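Long-range contact in rhodopsin (Todarodes pacificus, PDB 2Z73), which detects light for vision through a covalently bound retinal, whose isomerization from 11-cis to all-trans activates G-protein signalling to phospholipase C: residues V265-W274 and F303-I314. Residues are numbered along the deposited sequence; the frame is centred on the assembly and turned at random.
Sequences VIVSQFLLSW and FAKASAIHNPMI. With RET (retinal), chain D; TWT (docosane), chain G.
W274 of transmembrane helix 6 lies between A304 of helix 7 and the retinal. From CB outward, the side chain runs first against the chromophore: CB is 3.7 Å from RET C3, and CG faces RET C4. With CG turned away from the carbonyl carbon (chi1 -71°), the indole reaches toward helix 7. CD1 sits over the centre of the F270 ring and NE1 comes to 3.7 Å from S307 CB, while A304 CB lies over one face of the six-membered ring, a CH-pi contact 4.0 Å from its centroid. RET C18 lies over the opposite face, toward its rim. CE3 touches both A304 CB and RET C5, and at the far end CZ3 meets RET C20 at 3.6 Å, with CH2 close by. Cut back to an alanine, the position would probably leave A304 CB facing a gap and C18 and C20 of the retinal without the indole they rest on. A304 CA approaches S273 O in a CA-H...O contact, and S307 CB packs on S273 CB at 3.4 Å. Toward the cytoplasm, I314 CD1 lies against I266 CG2 (3.7 Å). A tryptophan packed against a retinal held as a lysine Schiff base is typical of the opsin chromophore pocket, and N311-P312 matches the NPxxY motif of class A receptors.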
loop_
_atom_site.group_PDB
_atom_site.type_symbol
_atom_site.label_atom_id
_atom_site.label_comp_id
_atom_site.label_asym_id
_atom_site.label_seq_id
_atom_site.Cartn_x
_atom_site.Cartn_y
_atom_site.Cartn_z
ATOM N N VAL A 265 2.280 -2.764 10.367
ATOM C CA VAL A 265 1.112 -1.899 10.504
ATOM C C VAL A 265 0.588 -1.426 9.144
ATOM O O VAL A 265 -0.619 -1.384 8.927
ATOM C CB VAL A 265 1.407 -0.658 11.377
ATOM C CG1 VAL A 265 0.154 0.198 11.502
ATOM C CG2 VAL A 265 1.876 -1.092 12.742
ATOM N N ILE A 266 1.492 -1.074 8.230
ATOM C CA ILE A 266 1.067 -0.604 6.924
ATOM C C ILE A 266 0.463 -1.750 6.123
ATOM O O ILE A 266 -0.434 -1.540 5.294
ATOM C CB ILE A 266 2.233 0.061 6.141
ATOM C CG1 ILE A 266 3.346 -0.945 5.864
ATOM C CG2 ILE A 266 2.786 1.245 6.947
ATOM C CD1 ILE A 266 4.529 -0.345 5.092
ATOM N N VAL A 267 0.945 -2.967 6.383
ATOM C CA VAL A 267 0.399 -4.147 5.717
ATOM C C VAL A 267 -1.011 -4.368 6.279
ATOM O O VAL A 267 -1.962 -4.604 5.537
ATOM C CB VAL A 267 1.266 -5.395 5.973
ATOM C CG1 VAL A 267 0.494 -6.662 5.638
ATOM C CG2 VAL A 267 2.499 -5.343 5.112
ATOM N N SER A 268 -1.137 -4.275 7.595
ATOM C CA SER A 268 -2.430 -4.469 8.241
ATOM C C SER A 268 -3.402 -3.445 7.709
ATOM O O SER A 268 -4.580 -3.732 7.516
ATOM C CB SER A 268 -2.302 -4.293 9.752
ATOM O OG SER A 268 -1.115 -4.910 10.230
ATOM N N GLN A 269 -2.893 -2.242 7.480
ATOM C CA GLN A 269 -3.704 -1.144 6.972
ATOM C C GLN A 269 -4.259 -1.512 5.594
ATOM O O GLN A 269 -5.463 -1.386 5.327
ATOM C CB GLN A 269 -2.847 0.126 6.903
ATOM C CG GLN A 269 -3.511 1.296 6.223
ATOM C CD GLN A 269 -3.284 1.297 4.729
ATOM O OE1 GLN A 269 -2.187 1.579 4.254
ATOM N NE2 GLN A 269 -4.322 0.977 3.979
ATOM N N PHE A 270 -3.372 -1.999 4.733
ATOM C CA PHE A 270 -3.743 -2.396 3.386
ATOM C C PHE A 270 -4.839 -3.447 3.411
ATOM O O PHE A 270 -5.891 -3.275 2.791
ATOM C CB PHE A 270 -2.512 -2.933 2.653
ATOM C CG PHE A 270 -2.763 -3.255 1.215
ATOM C CD1 PHE A 270 -3.359 -4.462 0.846
ATOM C CD2 PHE A 270 -2.463 -2.326 0.225
ATOM C CE1 PHE A 270 -3.658 -4.735 -0.490
ATOM C CE2 PHE A 270 -2.757 -2.588 -1.108
ATOM C CZ PHE A 270 -3.357 -3.794 -1.468
ATOM N N LEU A 271 -4.581 -4.543 4.119
ATOM C CA LEU A 271 -5.546 -5.637 4.231
ATOM C C LEU A 271 -6.898 -5.167 4.767
ATOM O O LEU A 271 -7.941 -5.418 4.153
ATOM C CB LEU A 271 -4.986 -6.736 5.135
ATOM C CG LEU A 271 -3.671 -7.311 4.610
ATOM C CD1 LEU A 271 -3.111 -8.314 5.593
ATOM C CD2 LEU A 271 -3.903 -7.945 3.244
ATOM N N LEU A 272 -6.886 -4.487 5.910
ATOM C CA LEU A 272 -8.119 -3.982 6.503
ATOM C C LEU A 272 -8.850 -3.067 5.540
ATOM O O LEU A 272 -10.073 -2.982 5.568
ATOM C CB LEU A 272 -7.825 -3.200 7.787
ATOM C CG LEU A 272 -7.423 -4.006 9.015
ATOM C CD1 LEU A 272 -6.970 -3.056 10.105
ATOM C CD2 LEU A 272 -8.598 -4.852 9.480
ATOM N N SER A 273 -8.099 -2.374 4.691
ATOM C CA SER A 273 -8.697 -1.459 3.723
ATOM C C SER A 273 -9.275 -2.150 2.480
ATOM O O SER A 273 -10.358 -1.796 2.023
ATOM C CB SER A 273 -7.669 -0.415 3.277
ATOM O OG SER A 273 -7.150 0.296 4.376
ATOM N N TRP A 274 -8.560 -3.133 1.937
ATOM C CA TRP A 274 -9.032 -3.813 0.735
ATOM C C TRP A 274 -9.906 -5.051 0.916
ATOM O O TRP A 274 -10.821 -5.279 0.123
ATOM C CB TRP A 274 -7.854 -4.190 -0.177
ATOM C CG TRP A 274 -7.195 -3.027 -0.848
ATOM C CD1 TRP A 274 -6.170 -2.270 -0.358
ATOM C CD2 TRP A 274 -7.526 -2.469 -2.128
ATOM N NE1 TRP A 274 -5.843 -1.280 -1.250
ATOM C CE2 TRP A 274 -6.656 -1.378 -2.345
ATOM C CE3 TRP A 274 -8.474 -2.787 -3.113
ATOM C CZ2 TRP A 274 -6.702 -0.598 -3.510
ATOM C CZ3 TRP A 274 -8.525 -2.010 -4.277
ATOM C CH2 TRP A 274 -7.644 -0.931 -4.463
ATOM N N PHE A 303 -13.409 3.103 1.112
ATOM C CA PHE A 303 -12.528 2.694 2.194
ATOM C C PHE A 303 -11.255 2.141 1.568
ATOM O O PHE A 303 -10.149 2.456 2.008
ATOM C CB PHE A 303 -13.211 1.614 3.041
ATOM C CG PHE A 303 -12.525 1.340 4.345
ATOM C CD1 PHE A 303 -12.486 2.310 5.337
ATOM C CD2 PHE A 303 -11.906 0.110 4.579
ATOM C CE1 PHE A 303 -11.835 2.069 6.553
ATOM C CE2 PHE A 303 -11.251 -0.149 5.790
ATOM C CZ PHE A 303 -11.215 0.835 6.780
ATOM N N ALA A 304 -11.410 1.322 0.530
ATOM C CA ALA A 304 -10.252 0.738 -0.157
ATOM C C ALA A 304 -9.399 1.822 -0.816
ATOM O O ALA A 304 -8.180 1.845 -0.649
ATOM C CB ALA A 304 -10.707 -0.299 -1.205
ATOM N N LYS A 305 -10.038 2.729 -1.547
ATOM C CA LYS A 305 -9.303 3.798 -2.219
ATOM C C LYS A 305 -8.471 4.680 -1.276
ATOM O O LYS A 305 -7.390 5.141 -1.642
ATOM C CB LYS A 305 -10.266 4.678 -3.019
ATOM C CG LYS A 305 -10.914 3.985 -4.200
ATOM C CD LYS A 305 -11.527 4.998 -5.148
ATOM C CE LYS A 305 -12.442 4.353 -6.171
ATOM N NZ LYS A 305 -11.756 3.700 -7.281
ATOM N N ALA A 306 -8.976 4.915 -0.067
ATOM C CA ALA A 306 -8.263 5.744 0.893
ATOM C C ALA A 306 -7.007 5.045 1.405
ATOM O O ALA A 306 -6.095 5.686 1.911
ATOM C CB ALA A 306 -9.181 6.112 2.058
ATOM N N SER A 307 -6.952 3.724 1.259
ATOM C CA SER A 307 -5.779 2.982 1.724
ATOM C C SER A 307 -4.486 3.646 1.298
ATOM O O SER A 307 -3.551 3.720 2.066
ATOM C CB SER A 307 -5.782 1.536 1.199
ATOM O OG SER A 307 -4.618 0.819 1.624
ATOM N N ALA A 308 -4.438 4.138 0.070
ATOM C CA ALA A 308 -3.221 4.758 -0.439
ATOM C C ALA A 308 -2.813 6.077 0.225
ATOM O O ALA A 308 -1.841 6.701 -0.197
ATOM C CB ALA A 308 -3.330 4.949 -1.955
ATOM N N ILE A 309 -3.534 6.502 1.258
ATOM C CA ILE A 309 -3.191 7.754 1.924
ATOM C C ILE A 309 -2.798 7.531 3.377
ATOM O O ILE A 309 -2.736 8.489 4.152
ATOM C CB ILE A 309 -4.376 8.720 1.980
ATOM C CG1 ILE A 309 -5.357 8.229 3.051
ATOM C CG2 ILE A 309 -5.023 8.837 0.599
ATOM C CD1 ILE A 309 -6.345 9.249 3.525
ATOM N N HIS A 310 -2.524 6.290 3.758
ATOM C CA HIS A 310 -2.217 6.030 5.150
ATOM C C HIS A 310 -0.767 5.885 5.567
ATOM O O HIS A 310 -0.383 6.405 6.602
ATOM C CB HIS A 310 -3.019 4.822 5.625
ATOM C CG HIS A 310 -4.489 5.085 5.725
ATOM N ND1 HIS A 310 -5.440 4.190 5.282
ATOM C CD2 HIS A 310 -5.172 6.147 6.215
ATOM C CE1 HIS A 310 -6.644 4.691 5.491
ATOM N NE2 HIS A 310 -6.509 5.876 6.056
ATOM N N ASN A 311 0.040 5.196 4.779
ATOM C CA ASN A 311 1.430 4.996 5.145
ATOM C C ASN A 311 2.148 6.268 5.580
ATOM O O ASN A 311 2.784 6.289 6.624
ATOM C CB ASN A 311 2.194 4.333 3.992
ATOM C CG ASN A 311 1.572 3.021 3.564
ATOM O OD1 ASN A 311 0.682 2.502 4.237
ATOM N ND2 ASN A 311 2.033 2.479 2.442
ATOM N N PRO A 312 2.066 7.344 4.781
ATOM C CA PRO A 312 2.748 8.573 5.186
ATOM C C PRO A 312 2.387 9.012 6.613
ATOM O O PRO A 312 3.270 9.357 7.412
ATOM C CB PRO A 312 2.305 9.574 4.127
ATOM C CG PRO A 312 2.208 8.707 2.906
ATOM C CD PRO A 312 1.462 7.503 3.448
ATOM N N MET A 313 1.102 8.995 6.945
ATOM C CA MET A 313 0.701 9.386 8.283
ATOM C C MET A 313 1.223 8.370 9.311
ATOM O O MET A 313 1.628 8.739 10.414
ATOM C CB MET A 313 -0.820 9.513 8.367
ATOM C CG MET A 313 -1.394 10.447 7.308
ATOM S SD MET A 313 -3.129 10.906 7.528
ATOM C CE MET A 313 -3.974 9.553 6.686
ATOM N N ILE A 314 1.231 7.093 8.949
ATOM C CA ILE A 314 1.731 6.066 9.855
ATOM C C ILE A 314 3.209 6.352 10.138
ATOM O O ILE A 314 3.646 6.352 11.298
ATOM C CB ILE A 314 1.584 4.645 9.237
ATOM C CG1 ILE A 314 0.102 4.326 9.008
ATOM C CG2 ILE A 314 2.165 3.597 10.163
ATOM C CD1 ILE A 314 -0.139 3.010 8.276
HETATM C C1 RET D . -8.513 -7.402 -5.155
HETATM C C2 RET D . -8.286 -7.899 -3.699
HETATM C C3 RET D . -7.676 -6.886 -2.746
HETATM C C4 RET D . -6.401 -6.233 -3.308
HETATM C C5 RET D . -6.568 -5.746 -4.748
HETATM C C6 RET D . -7.516 -6.255 -5.600
HETATM C C7 RET D . -7.684 -5.753 -7.027
HETATM C C8 RET D . -8.210 -4.499 -7.376
HETATM C C9 RET D . -8.376 -3.827 -8.673
HETATM C C10 RET D . -8.909 -2.603 -8.563
HETATM C C11 RET D . -9.180 -1.587 -9.556
HETATM C C12 RET D . -9.732 -0.350 -9.365
HETATM C C13 RET D . -10.359 0.370 -8.189
HETATM C C14 RET D . -10.745 1.676 -8.315
HETATM C C15 RET D . -11.376 2.438 -7.230
HETATM C C16 RET D . -8.421 -8.592 -6.110
HETATM C C17 RET D . -10.004 -6.933 -5.209
HETATM C C18 RET D . -5.563 -4.663 -5.043
HETATM C C19 RET D . -7.927 -4.497 -9.956
HETATM C C20 RET D . -10.533 -0.443 -6.887
HETATM C C1 TWT G . 3.515 12.667 6.289
HETATM C C2 TWT G . 2.351 13.494 6.784
HETATM C C3 TWT G . 1.380 13.672 5.632
HETATM C C4 TWT G . 0.156 14.508 6.022
HETATM C C5 TWT G . -0.705 14.579 4.760
HETATM C C6 TWT G . -1.230 15.978 4.484
HETATM C C7 TWT G . -0.638 16.425 3.133
HETATM C C8 TWT G . -0.163 17.865 3.256
HETATM C C9 TWT G . -0.791 18.787 2.194
HETATM C C10 TWT G . -1.987 19.410 2.894
HETATM C C11 TWT G . -1.846 20.862 3.353
HETATM C C12 TWT G . -3.311 21.231 3.463
HETATM C C13 TWT G . -3.702 22.635 3.906
HETATM C C14 TWT G . -5.059 22.687 3.223
HETATM C C15 TWT G . -5.738 24.022 2.985
HETATM C C16 TWT G . -7.051 23.514 2.394
HETATM C C17 TWT G . -8.266 24.337 2.625
HETATM C C18 TWT G . -8.974 24.206 1.275
HETATM C C19 TWT G . -10.292 24.953 1.174
HETATM C C20 TWT G . -10.798 24.673 -0.243
HETATM C C21 TWT G . -12.127 25.363 -0.497
HETATM C C22 TWT G . -12.562 25.038 -1.923
#